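Local coordinates for protein alpha-L-rhamnosidase (Klebsiella oxytoca, PDB 4XHC) that hydrolyses terminal alpha-L-rhamnose residues from glycosides as a two-domain enzyme of glycoside hydrolase family 78, at residues M283-V288 / D298-D303; D360-L365 / P459-N464; K367-Q372 / Y420-R425; S432-V437 / P466-H471. All coordinates share one frame; numbering follows the deposited sequence.

Contact 1. Residues M283-V288 / D298-D303; sequences MVSANV and DTFLFD
In the six-hairpin glycosidase domain, which in family 78 is an (alpha/alpha)6 barrel, Ala-286 and Thr-299 join the loop leading into strand 287-289 of a small antiparallel sheet to the chain that enters helix 302-319. Ala-286 N donates to Thr-299 O over 3.0 Å with an N-H...O angle of 162°. A water extends this link, giving a hydrogen bond to Val-284 O and taking one from Leu-301 N, the residue at the N-cap position of the helix. Beside the polar seam, Phe-300 lies against residues 283-285. Its CG is turned away from its own carbonyl carbon (chi1 -61°), which brings the ring alongside these residues, and Val-284 O approaches CD1 at the ring edge, 3.5 Å off. Met-283 runs past Phe-300 in the opposite direction as an extended chain; its SD lies 5.3 Å from the ring centroid, an oblique Met-aromatic contact. Ser-285 OG is hydrogen-bonded to Asp-297 O. Thr-299 packs on Lys-186 of the second subunit, which also forms a salt bridge with Asp-298. On the other side of the seam, Ala-286 CB packs against Leu-301 CD1 at 3.8 Å.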
loop_
_atom_site.group_PDB
_atom_site.type_symbol
_atom_site.label_atom_id
_atom_site.label_comp_id
_atom_site.label_asym_id
_atom_site.label_seq_id
_atom_site.Cartn_x
_atom_site.Cartn_y
_atom_site.Cartn_z
ATOM N N MET A 283 2.715 40.792 -3.243
ATOM C CA MET A 283 3.698 40.070 -2.413
ATOM C C MET A 283 3.917 38.620 -2.857
ATOM O O MET A 283 2.965 37.872 -3.075
ATOM C CB MET A 283 3.300 40.073 -0.926
ATOM C CG MET A 283 4.441 39.675 0.008
ATOM S SD MET A 283 3.940 39.741 1.730
ATOM C CE MET A 283 5.382 39.094 2.588
ATOM N N VAL A 284 5.181 38.228 -2.955
ATOM C CA VAL A 284 5.529 36.869 -3.331
ATOM C C VAL A 284 5.356 35.930 -2.138
ATOM O O VAL A 284 5.511 36.338 -0.986
ATOM C CB VAL A 284 6.974 36.753 -3.877
ATOM C CG1 VAL A 284 7.182 37.672 -5.066
ATOM C CG2 VAL A 284 7.998 37.037 -2.790
ATOM N N SER A 285 5.001 34.683 -2.427
ATOM C CA SER A 285 4.810 33.678 -1.398
ATOM C C SER A 285 6.136 33.172 -0.864
ATOM O O SER A 285 7.189 33.384 -1.466
ATOM C CB SER A 285 3.980 32.521 -1.948
ATOM O OG SER A 285 2.740 33.016 -2.422
ATOM N N ALA A 286 6.074 32.502 0.277
ATOM C CA ALA A 286 7.259 31.929 0.885
ATOM C C ALA A 286 7.723 30.705 0.100
ATOM O O ALA A 286 8.926 30.427 0.037
ATOM C CB ALA A 286 6.985 31.557 2.329
ATOM N N ASN A 287 6.765 29.983 -0.490
ATOM C CA ASN A 287 7.053 28.779 -1.276
ATOM C C ASN A 287 6.042 28.537 -2.401
ATOM O O ASN A 287 4.917 29.054 -2.364
ATOM C CB ASN A 287 7.090 27.561 -0.361
ATOM C CG ASN A 287 5.766 27.317 0.325
ATOM O OD1 ASN A 287 4.943 26.574 -0.167
ATOM N ND2 ASN A 287 5.554 27.959 1.457
ATOM N N VAL A 288 6.447 27.728 -3.380
ATOM C CA VAL A 288 5.640 27.473 -4.566
ATOM C C VAL A 288 5.494 25.970 -4.828
ATOM O O VAL A 288 6.467 25.218 -4.748
ATOM C CB VAL A 288 6.270 28.153 -5.793
ATOM C CG1 VAL A 288 5.467 27.878 -7.050
ATOM C CG2 VAL A 288 6.350 29.646 -5.576
ATOM N N ASP A 298 -0.277 29.984 0.298
ATOM C CA ASP A 298 -0.859 31.090 1.063
ATOM C C ASP A 298 -0.077 31.379 2.365
ATOM O O ASP A 298 -0.662 31.751 3.373
ATOM C CB ASP A 298 -2.342 30.825 1.351
ATOM C CG ASP A 298 -2.572 29.582 2.198
ATOM O OD1 ASP A 298 -1.605 29.003 2.740
ATOM O OD2 ASP A 298 -3.743 29.186 2.332
ATOM N N THR A 299 1.243 31.220 2.326
ATOM C CA THR A 299 2.118 31.482 3.470
ATOM C C THR A 299 3.038 32.614 3.076
ATOM O O THR A 299 3.709 32.533 2.050
ATOM C CB THR A 299 2.974 30.244 3.805
ATOM O OG1 THR A 299 2.118 29.177 4.215
ATOM C CG2 THR A 299 3.976 30.536 4.914
ATOM N N PHE A 300 3.064 33.676 3.873
ATOM C CA PHE A 300 3.816 34.876 3.508
ATOM C C PHE A 300 4.741 35.274 4.633
ATOM O O PHE A 300 4.296 35.455 5.750
ATOM C CB PHE A 300 2.850 36.002 3.144
ATOM C CG PHE A 300 1.978 35.663 1.974
ATOM C CD1 PHE A 300 2.451 35.821 0.672
ATOM C CD2 PHE A 300 0.704 35.138 2.167
ATOM C CE1 PHE A 300 1.660 35.486 -0.414
ATOM C CE2 PHE A 300 -0.092 34.807 1.083
ATOM C CZ PHE A 300 0.387 34.974 -0.208
ATOM N N LEU A 301 6.028 35.406 4.307
ATOM C CA LEU A 301 7.069 35.736 5.268
ATOM C C LEU A 301 7.826 37.019 4.885
ATOM O O LEU A 301 8.285 37.187 3.760
ATOM C CB LEU A 301 8.039 34.564 5.399
ATOM C CG LEU A 301 7.488 33.312 6.103
ATOM C CD1 LEU A 301 8.370 32.106 5.833
ATOM C CD2 LEU A 301 7.339 33.519 7.608
ATOM N N PHE A 302 7.945 37.928 5.842
ATOM C CA PHE A 302 8.621 39.207 5.647
ATOM C C PHE A 302 10.000 39.029 5.018
ATOM O O PHE A 302 10.323 39.706 4.042
ATOM C CB PHE A 302 8.730 39.899 6.998
ATOM C CG PHE A 302 9.343 41.279 6.959
ATOM C CD1 PHE A 302 8.572 42.398 6.655
ATOM C CD2 PHE A 302 10.675 41.465 7.310
ATOM C CE1 PHE A 302 9.124 43.669 6.671
ATOM C CE2 PHE A 302 11.233 42.728 7.313
ATOM C CZ PHE A 302 10.457 43.833 6.995
ATOM N N ASP A 303 10.796 38.109 5.561
ATOM C CA ASP A 303 12.187 37.947 5.121
ATOM C C ASP A 303 12.305 37.257 3.768
ATOM O O ASP A 303 13.052 37.714 2.900
ATOM C CB ASP A 303 13.088 37.265 6.185
ATOM C CG ASP A 303 12.562 35.911 6.677
ATOM O OD1 ASP A 303 11.339 35.644 6.610
ATOM O OD2 ASP A 303 13.387 35.125 7.199
HETATM O O HOH W 1 6.813 35.416 1.374
#

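Contact 2. Residues D360-L365 / P459-N464; sequences DWQASL and PAVAMN. With RAM (alpha-L-rhamnopyranose), chain C.
Trp-361, a residue of the rhamnose pocket, belongs to a loop that is tied to residues 459-464 chiefly by hydrogen bonds. Three cross directly. Asn-464 N donates to Asp-360 OD2 over 2.9 Å, using the syn lone pair of that oxygen. The amide of the same asparagine reaches back, ND2 to Trp-361 O at 2.8 Å, and the acceptor lies in the amide plane, 6° out of it. Gln-362 NE2 gives the third bond, to Ala-462 O at 3.0 Å; its chain is bent at chi2 (61°), which swings the amide toward this carbonyl. A water donates to both Asp-360 OD2 and Ala-462 O, while Asp-360 OD1 is held by Thr-465 OG1.

Apolar packing centres on Val-461. Its CG1 sits 3.7 Å from Gln-362 CG and 4.1 Å from Leu-365 CD1, the leucine closing a type I turn that begins at Gln-362.

Toward the sugar, Trp-361 NE1 donates to O2 of alpha-L-rhamnopyranose over 3.2 Å, with the ligand at the indole edge. Phe-358 and Tyr-518 meet the indole edge-to-face. Because Asn-464 grips both the residue before Trp-361 and the carbonyl of Trp-361 itself, the bonds probably help hold the Trp-361 backbone, the centre of an inverse gamma turn, where the indole N-H can reach the sugar.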
loop_
_atom_site.group_PDB
_atom_site.type_symbol
_atom_site.label_atom_id
_atom_site.label_comp_id
_atom_site.label_asym_id
_atom_site.label_seq_id
_atom_site.Cartn_x
_atom_site.Cartn_y
_atom_site.Cartn_z
ATOM N N ASP A 360 14.983 31.760 11.821
ATOM C CA ASP A 360 15.539 30.460 12.274
ATOM C C ASP A 360 14.419 29.617 12.878
ATOM O O ASP A 360 13.339 30.123 13.159
ATOM C CB ASP A 360 16.646 30.689 13.317
ATOM C CG ASP A 360 17.450 29.415 13.660
ATOM O OD1 ASP A 360 17.365 28.400 12.934
ATOM O OD2 ASP A 360 18.203 29.437 14.666
ATOM N N TRP A 361 14.658 28.323 13.036
ATOM C CA TRP A 361 13.724 27.442 13.761
ATOM C C TRP A 361 14.003 27.496 15.263
ATOM O O TRP A 361 14.649 26.608 15.833
ATOM C CB TRP A 361 13.799 26.003 13.244
ATOM C CG TRP A 361 12.967 25.790 12.036
ATOM C CD1 TRP A 361 13.393 25.417 10.800
ATOM C CD2 TRP A 361 11.553 25.964 11.939
ATOM N NE1 TRP A 361 12.325 25.335 9.932
ATOM C CE2 TRP A 361 11.183 25.668 10.608
ATOM C CE3 TRP A 361 10.560 26.338 12.849
ATOM C CZ2 TRP A 361 9.854 25.738 10.168
ATOM C CZ3 TRP A 361 9.252 26.415 12.416
ATOM C CH2 TRP A 361 8.907 26.116 11.087
ATOM N N GLN A 362 13.521 28.563 15.887
ATOM C CA GLN A 362 13.792 28.846 17.294
ATOM C C GLN A 362 12.555 29.514 17.897
ATOM O O GLN A 362 12.392 30.720 17.837
ATOM C CB GLN A 362 15.026 29.751 17.389
ATOM C CG GLN A 362 15.359 30.270 18.779
ATOM C CD GLN A 362 15.662 29.178 19.762
ATOM O OE1 GLN A 362 14.763 28.587 20.338
ATOM N NE2 GLN A 362 16.946 28.895 19.947
ATOM N N ALA A 363 11.676 28.707 18.461
ATOM C CA ALA A 363 10.387 29.190 18.944
ATOM C C ALA A 363 10.479 30.343 19.952
ATOM O O ALA A 363 9.560 31.129 20.062
ATOM C CB ALA A 363 9.614 28.028 19.558
ATOM N N SER A 364 11.576 30.440 20.694
ATOM C CA SER A 364 11.712 31.478 21.708
ATOM C C SER A 364 12.388 32.764 21.177
ATOM O O SER A 364 12.745 33.649 21.953
ATOM C CB SER A 364 12.511 30.923 22.891
ATOM O OG SER A 364 13.875 30.719 22.521
ATOM N N LEU A 365 12.593 32.865 19.871
ATOM C CA LEU A 365 13.367 33.984 19.314
ATOM C C LEU A 365 12.455 35.164 19.045
ATOM O O LEU A 365 11.517 35.038 18.281
ATOM C CB LEU A 365 14.068 33.578 17.997
ATOM C CG LEU A 365 14.788 34.673 17.188
ATOM C CD1 LEU A 365 15.893 35.340 18.000
ATOM C CD2 LEU A 365 15.374 34.108 15.911
ATOM N N PRO A 459 25.406 35.088 23.574
ATOM C CA PRO A 459 23.986 35.293 23.858
ATOM C C PRO A 459 23.244 34.016 24.228
ATOM O O PRO A 459 23.613 32.932 23.808
ATOM C CB PRO A 459 23.427 35.828 22.528
ATOM C CG PRO A 459 24.573 36.528 21.905
ATOM C CD PRO A 459 25.788 35.732 22.306
ATOM N N ALA A 460 22.149 34.184 24.954
ATOM C CA ALA A 460 21.389 33.060 25.481
ATOM C C ALA A 460 20.612 32.297 24.400
ATOM O O ALA A 460 20.471 31.083 24.483
ATOM C CB ALA A 460 20.435 33.556 26.570
ATOM N N VAL A 461 20.060 33.011 23.421
ATOM C CA VAL A 461 19.178 32.387 22.439
ATOM C C VAL A 461 20.007 31.934 21.246
ATOM O O VAL A 461 20.441 32.758 20.422
ATOM C CB VAL A 461 18.052 33.341 21.991
ATOM C CG1 VAL A 461 17.188 32.687 20.915
ATOM C CG2 VAL A 461 17.194 33.740 23.179
ATOM N N ALA A 462 20.204 30.625 21.157
ATOM C CA ALA A 462 21.203 30.054 20.269
ATOM C C ALA A 462 20.664 29.797 18.870
ATOM O O ALA A 462 19.458 29.898 18.631
ATOM C CB ALA A 462 21.731 28.759 20.861
ATOM N N MET A 463 21.590 29.470 17.967
ATOM C CA MET A 463 21.271 29.107 16.592
ATOM C C MET A 463 20.915 27.617 16.497
ATOM O O MET A 463 21.601 26.780 17.084
ATOM C CB MET A 463 22.479 29.368 15.699
ATOM C CG MET A 463 23.022 30.792 15.749
ATOM S SD MET A 463 24.457 31.024 14.678
ATOM C CE MET A 463 25.743 30.373 15.743
ATOM N N ASN A 464 19.860 27.293 15.753
ATOM C CA ASN A 464 19.404 25.910 15.634
ATOM C C ASN A 464 19.591 25.277 14.260
ATOM O O ASN A 464 19.347 24.087 14.113
ATOM C CB ASN A 464 17.923 25.815 15.995
ATOM C CG ASN A 464 17.678 25.775 17.490
ATOM O OD1 ASN A 464 18.597 25.607 18.296
ATOM N ND2 ASN A 464 16.419 25.942 17.872
HETATM C C1 RAM C . 10.531 24.596 6.850
HETATM C C2 RAM C . 11.738 24.090 6.085
HETATM C C3 RAM C . 12.128 25.068 4.992
HETATM C C4 RAM C . 12.033 26.485 5.532
HETATM C C5 RAM C . 10.573 26.806 5.804
HETATM C C6 RAM C . 10.376 27.762 6.953
HETATM O O1 RAM C . 9.694 23.532 7.081
HETATM O O2 RAM C . 12.799 23.998 7.021
HETATM O O3 RAM C . 13.458 24.813 4.535
HETATM O O4 RAM C . 12.537 27.409 4.585
HETATM O O5 RAM C . 9.844 25.596 6.107
HETATM O O HOH W 2 18.285 31.316 16.659
#

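Contact 3. Residues K367-Q372 / Y420-R425; sequences KQAAAQ and YVSGAR
Ser-422 points its hydroxyl at the first turn of helix 368-389, and Gln-368 reaches back along the opposite direction to the next residue of the loop. With chi1 at -170° the hydroxyl swings to the side away from the serine N, which brings Ser-422 OG to 2.9 Å from Ala-369 N. The N-H of Ala-369 meets it almost head-on, at 170°. The backbone N of Gln-368 is also near OG, at 3.2 Å, but the angle is too poor for a bond; that N-H is taken by Asn-366 OD1, which is hydrogen-bonded to Ser-422 OG as well. A water bound to Ala-370 N makes a further, weak bond to the same hydroxyl.

Gln-368 is extended, and its OE1 accepts from Gly-423 N over 3.0 Å. The donor is tilted from the carbonyl plane and the N-H...O angle is 144°, so this bond is more bent than the serine one. The other end of the same amide, Gln-368 NE2, is hydrogen-bonded to Val-349 O. On the side of the serine bond away from the glutamine, Ala-369 CB packs on Ser-422 CB at 3.6 Å.

The contact thus joins the start of helix 368-389 to the loop that follows strand 419-420 and precedes helix 430-438. Ala-369 completes the packing by touching Ser-432 and Leu-436 of helix 430-438 and Leu-412 of helix 391-412.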
loop_
_atom_site.group_PDB
_atom_site.type_symbol
_atom_site.label_atom_id
_atom_site.label_comp_id
_atom_site.label_asym_id
_atom_site.label_seq_id
_atom_site.Cartn_x
_atom_site.Cartn_y
_atom_site.Cartn_z
ATOM N N LYS A 367 11.970 38.319 16.971
ATOM C CA LYS A 367 12.491 38.490 15.616
ATOM C C LYS A 367 12.659 39.924 15.120
ATOM O O LYS A 367 13.132 40.136 14.015
ATOM C CB LYS A 367 11.613 37.682 14.664
ATOM C CG LYS A 367 11.936 36.205 14.768
ATOM C CD LYS A 367 10.773 35.331 14.388
ATOM C CE LYS A 367 11.176 33.881 14.471
ATOM N NZ LYS A 367 10.306 33.083 13.576
ATOM N N GLN A 368 12.321 40.904 15.943
ATOM C CA GLN A 368 12.311 42.301 15.498
ATOM C C GLN A 368 13.649 42.806 14.973
ATOM O O GLN A 368 13.716 43.362 13.894
ATOM C CB GLN A 368 11.851 43.198 16.632
ATOM C CG GLN A 368 12.052 44.667 16.359
ATOM C CD GLN A 368 11.476 45.534 17.458
ATOM O OE1 GLN A 368 11.904 45.474 18.620
ATOM N NE2 GLN A 368 10.520 46.369 17.093
ATOM N N ALA A 369 14.712 42.630 15.745
ATOM C CA ALA A 369 16.034 43.155 15.365
ATOM C C ALA A 369 16.586 42.471 14.113
ATOM O O ALA A 369 17.133 43.126 13.239
ATOM C CB ALA A 369 17.018 43.015 16.518
ATOM N N ALA A 370 16.454 41.149 14.042
ATOM C CA ALA A 370 16.895 40.398 12.872
ATOM C C ALA A 370 16.144 40.844 11.628
ATOM O O ALA A 370 16.744 41.007 10.579
ATOM C CB ALA A 370 16.715 38.903 13.091
ATOM N N ALA A 371 14.834 41.043 11.751
ATOM C CA ALA A 371 14.019 41.543 10.647
ATOM C C ALA A 371 14.454 42.945 10.189
ATOM O O ALA A 371 14.493 43.228 8.996
ATOM C CB ALA A 371 12.554 41.558 11.045
ATOM N N GLN A 372 14.787 43.814 11.134
ATOM C CA GLN A 372 15.314 45.128 10.803
ATOM C C GLN A 372 16.571 44.983 9.945
ATOM O O GLN A 372 16.749 45.707 8.961
ATOM C CB GLN A 372 15.629 45.908 12.082
ATOM C CG GLN A 372 16.123 47.339 11.869
ATOM C CD GLN A 372 15.019 48.346 11.601
ATOM O OE1 GLN A 372 13.838 48.048 11.731
ATOM N NE2 GLN A 372 15.410 49.569 11.275
ATOM N N TYR A 420 22.893 44.174 20.218
ATOM C CA TYR A 420 21.578 44.716 19.925
ATOM C C TYR A 420 20.516 43.923 20.700
ATOM O O TYR A 420 20.615 42.704 20.825
ATOM C CB TYR A 420 21.287 44.657 18.419
ATOM C CG TYR A 420 22.192 45.520 17.553
ATOM C CD1 TYR A 420 21.927 46.875 17.366
ATOM C CD2 TYR A 420 23.302 44.974 16.912
ATOM C CE1 TYR A 420 22.747 47.661 16.570
ATOM C CE2 TYR A 420 24.130 45.751 16.119
ATOM C CZ TYR A 420 23.847 47.092 15.942
ATOM O OH TYR A 420 24.670 47.864 15.146
ATOM N N VAL A 421 19.505 44.625 21.205
ATOM C CA VAL A 421 18.355 43.992 21.833
ATOM C C VAL A 421 17.159 43.949 20.868
ATOM O O VAL A 421 17.108 44.686 19.888
ATOM C CB VAL A 421 17.958 44.694 23.146
ATOM C CG1 VAL A 421 19.137 44.718 24.105
ATOM C CG2 VAL A 421 17.443 46.107 22.900
ATOM N N SER A 422 16.196 43.080 21.157
ATOM C CA SER A 422 15.053 42.850 20.269
ATOM C C SER A 422 13.745 42.701 21.065
ATOM O O SER A 422 13.683 41.964 22.052
ATOM C CB SER A 422 15.317 41.601 19.420
ATOM O OG SER A 422 14.362 41.459 18.377
ATOM N N GLY A 423 12.711 43.415 20.629
ATOM C CA GLY A 423 11.389 43.354 21.251
ATOM C C GLY A 423 11.245 44.146 22.532
ATOM O O GLY A 423 12.224 44.636 23.090
ATOM N N ALA A 424 10.011 44.232 23.016
ATOM C CA ALA A 424 9.688 44.945 24.254
ATOM C C ALA A 424 10.415 44.424 25.495
ATOM O O ALA A 424 10.672 45.193 26.404
ATOM C CB ALA A 424 8.186 44.932 24.491
ATOM N N ARG A 425 10.758 43.143 25.542
ATOM C CA ARG A 425 11.519 42.611 26.682
ATOM C C ARG A 425 13.056 42.596 26.454
ATOM O O ARG A 425 13.802 41.998 27.228
ATOM C CB ARG A 425 10.985 41.233 27.073
ATOM C CG ARG A 425 9.888 41.300 28.116
ATOM C CD ARG A 425 8.996 40.060 28.107
ATOM N NE ARG A 425 9.761 38.796 27.996
ATOM C CZ ARG A 425 10.455 38.234 28.993
ATOM N NH1 ARG A 425 10.524 38.822 30.188
ATOM N NH2 ARG A 425 11.092 37.082 28.790
HETATM O O HOH W 3 16.093 39.320 16.489
#

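Contact 4. Residues S432-V437 / P466-H471; sequences SQIWLV and PYLRHH
Trp-435 and His-471 meet ring to ring where helix 430-438 passes helix 466-478. CZ2 of the indole lies over one face of the imidazole, 3.5 Å from His-471 CD2. The planes are 38° apart and the centroids of the six-membered indole ring and the imidazole are separated by 4.8 Å, an oblique aromatic pair. Alongside it, Ile-434 CG2 presses on His-471 CB at 3.6 Å, the two side chains crossing at about a right angle. Ile-434 CD1 completes the apolar layer against Leu-468 CD1, 4.2 Å away. No hydrogen bond crosses between the segments.

One shell further out, His-471 is held from its own helix. Its CG is anti to the carbonyl carbon (chi1 -61°), which directs the ring back along the helix, where ND1 donates to Tyr-467 O over 2.8 Å in a bent bond. The ring of His-470 contributes CD2 to the imidazole face opposite the tryptophan, so the histidine is enclosed from both sides. Tyr-467 in turn stacks on Trp-530, a residue of the rhamnose pocket. On the other helix, Trp-435 rests on Ala-370 and Val-374 of helix 368-389, and Ile-434 also touches Met-463.

The axes of the two short segments come within 10.2 Å and their directions differ by 45°. Two helices running broadly the same way, with helix 444-456 between them in sequence, are as expected of the (alpha/alpha)6 barrel of the family 78 catalytic domain.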
loop_
_atom_site.group_PDB
_atom_site.type_symbol
_atom_site.label_atom_id
_atom_site.label_comp_id
_atom_site.label_asym_id
_atom_site.label_seq_id
_atom_site.Cartn_x
_atom_site.Cartn_y
_atom_site.Cartn_z
ATOM N N SER A 432 19.956 38.454 16.044
ATOM C CA SER A 432 19.973 39.907 15.994
ATOM C C SER A 432 21.345 40.446 15.613
ATOM O O SER A 432 21.450 41.334 14.773
ATOM C CB SER A 432 19.564 40.493 17.348
ATOM O OG SER A 432 18.274 40.057 17.733
ATOM N N GLN A 433 22.394 39.904 16.224
ATOM C CA GLN A 433 23.753 40.421 16.011
ATOM C C GLN A 433 24.221 40.112 14.597
ATOM O O GLN A 433 24.798 40.952 13.917
ATOM C CB GLN A 433 24.751 39.807 16.992
ATOM C CG GLN A 433 24.245 39.635 18.414
ATOM C CD GLN A 433 23.544 40.866 18.943
ATOM O OE1 GLN A 433 23.996 41.986 18.720
ATOM N NE2 GLN A 433 22.444 40.664 19.659
ATOM N N ILE A 434 23.963 38.888 14.163
ATOM C CA ILE A 434 24.407 38.418 12.855
ATOM C C ILE A 434 23.811 39.288 11.755
ATOM O O ILE A 434 24.532 39.748 10.870
ATOM C CB ILE A 434 24.010 36.934 12.645
ATOM C CG1 ILE A 434 24.825 36.029 13.576
ATOM C CG2 ILE A 434 24.223 36.504 11.205
ATOM C CD1 ILE A 434 24.252 34.639 13.744
ATOM N N TRP A 435 22.500 39.516 11.826
ATOM C CA TRP A 435 21.800 40.217 10.756
ATOM C C TRP A 435 22.083 41.706 10.740
ATOM O O TRP A 435 22.186 42.298 9.670
ATOM C CB TRP A 435 20.290 39.950 10.797
ATOM C CG TRP A 435 19.932 38.759 10.002
ATOM C CD1 TRP A 435 19.520 37.539 10.471
ATOM C CD2 TRP A 435 20.003 38.639 8.583
ATOM N NE1 TRP A 435 19.313 36.676 9.423
ATOM C CE2 TRP A 435 19.604 37.325 8.252
ATOM C CE3 TRP A 435 20.374 39.510 7.555
ATOM C CZ2 TRP A 435 19.558 36.866 6.929
ATOM C CZ3 TRP A 435 20.330 39.052 6.234
ATOM C CH2 TRP A 435 19.925 37.745 5.936
ATOM N N LEU A 436 22.226 42.320 11.905
ATOM C CA LEU A 436 22.547 43.748 11.940
ATOM C C LEU A 436 24.015 44.032 11.603
ATOM O O LEU A 436 24.353 45.146 11.212
ATOM C CB LEU A 436 22.142 44.370 13.277
ATOM C CG LEU A 436 20.622 44.517 13.433
ATOM C CD1 LEU A 436 20.239 44.806 14.876
ATOM C CD2 LEU A 436 20.056 45.595 12.513
ATOM N N VAL A 437 24.881 43.034 11.739
ATOM C CA VAL A 437 26.241 43.144 11.222
ATOM C C VAL A 437 26.261 42.990 9.692
ATOM O O VAL A 437 27.001 43.686 9.005
ATOM C CB VAL A 437 27.199 42.137 11.906
ATOM C CG1 VAL A 437 28.539 42.035 11.174
ATOM C CG2 VAL A 437 27.426 42.548 13.348
ATOM N N PRO A 466 21.868 25.037 10.270
ATOM C CA PRO A 466 22.967 25.486 9.440
ATOM C C PRO A 466 22.580 26.677 8.549
ATOM O O PRO A 466 23.457 27.374 8.051
ATOM C CB PRO A 466 23.299 24.254 8.598
ATOM C CG PRO A 466 22.768 23.105 9.366
ATOM C CD PRO A 466 21.536 23.628 10.020
ATOM N N TYR A 467 21.285 26.901 8.347
ATOM C CA TYR A 467 20.799 28.099 7.642
ATOM C C TYR A 467 21.271 29.385 8.334
ATOM O O TYR A 467 21.842 30.266 7.697
ATOM C CB TYR A 467 19.264 28.073 7.567
ATOM C CG TYR A 467 18.622 29.291 6.951
ATOM C CD1 TYR A 467 18.678 29.508 5.589
ATOM C CD2 TYR A 467 17.931 30.204 7.730
ATOM C CE1 TYR A 467 18.086 30.614 5.003
ATOM C CE2 TYR A 467 17.333 31.315 7.161
ATOM C CZ TYR A 467 17.415 31.520 5.788
ATOM O OH TYR A 467 16.819 32.621 5.195
ATOM N N LEU A 468 21.028 29.487 9.638
ATOM C CA LEU A 468 21.444 30.667 10.382
ATOM C C LEU A 468 22.951 30.699 10.550
ATOM O O LEU A 468 23.556 31.763 10.565
ATOM C CB LEU A 468 20.762 30.743 11.745
ATOM C CG LEU A 468 21.050 32.008 12.552
ATOM C CD1 LEU A 468 20.797 33.247 11.716
ATOM C CD2 LEU A 468 20.189 32.041 13.801
ATOM N N ARG A 469 23.564 29.534 10.666
ATOM C CA ARG A 469 25.013 29.469 10.805
ATOM C C ARG A 469 25.713 29.983 9.566
ATOM O O ARG A 469 26.774 30.582 9.664
ATOM C CB ARG A 469 25.451 28.039 11.067
ATOM C CG ARG A 469 25.004 27.524 12.420
ATOM C CD ARG A 469 26.172 27.423 13.369
ATOM N NE ARG A 469 25.765 26.881 14.657
ATOM C CZ ARG A 469 26.613 26.615 15.645
ATOM N NH1 ARG A 469 27.905 26.843 15.472
ATOM N NH2 ARG A 469 26.180 26.111 16.792
ATOM N N HIS A 470 25.127 29.739 8.400
ATOM C CA HIS A 470 25.664 30.286 7.161
ATOM C C HIS A 470 25.907 31.779 7.290
ATOM O O HIS A 470 26.932 32.292 6.843
ATOM C CB HIS A 470 24.702 30.047 6.003
ATOM C CG HIS A 470 24.945 30.942 4.831
ATOM N ND1 HIS A 470 25.866 30.644 3.852
ATOM C CD2 HIS A 470 24.399 32.131 4.489
ATOM C CE1 HIS A 470 25.872 31.609 2.952
ATOM N NE2 HIS A 470 24.991 32.523 3.317
ATOM N N HIS A 471 24.953 32.469 7.896
ATOM C CA HIS A 471 25.026 33.916 8.019
ATOM C C HIS A 471 26.070 34.349 9.031
ATOM O O HIS A 471 26.722 35.366 8.849
ATOM C CB HIS A 471 23.644 34.481 8.342
ATOM C CG HIS A 471 22.640 34.199 7.271
ATOM N ND1 HIS A 471 21.900 33.036 7.243
ATOM C CD2 HIS A 471 22.291 34.896 6.163
ATOM C CE1 HIS A 471 21.121 33.042 6.178
ATOM N NE2 HIS A 471 21.345 34.153 5.504
#

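Contacts 1 and 4 are buried, whereas contacts 2 and 3 are only partly so, and the chemistry follows a different division. Contact 4 relies on apolar and ring packing between two helices; contact 2 ties loop to loop by hydrogen bonds, contact 3 ties a helix start to a loop, and contact 1 mixes polar and apolar links. Contact 2 alone holds a residue bonded to the sugar. Contacts 2, 3 and 4 cluster with centres 11 to 13 Å apart, while contact 1 lies 20 to 22 Å from each. Helix 430-438, part of contact 4, also packs on Ala-369 and Tyr-420 of contact 3. Leu-468 touches Asp-360 and Met-463 of contact 2, and Phe-302 reaches Ala-371 between contacts 1 and 3.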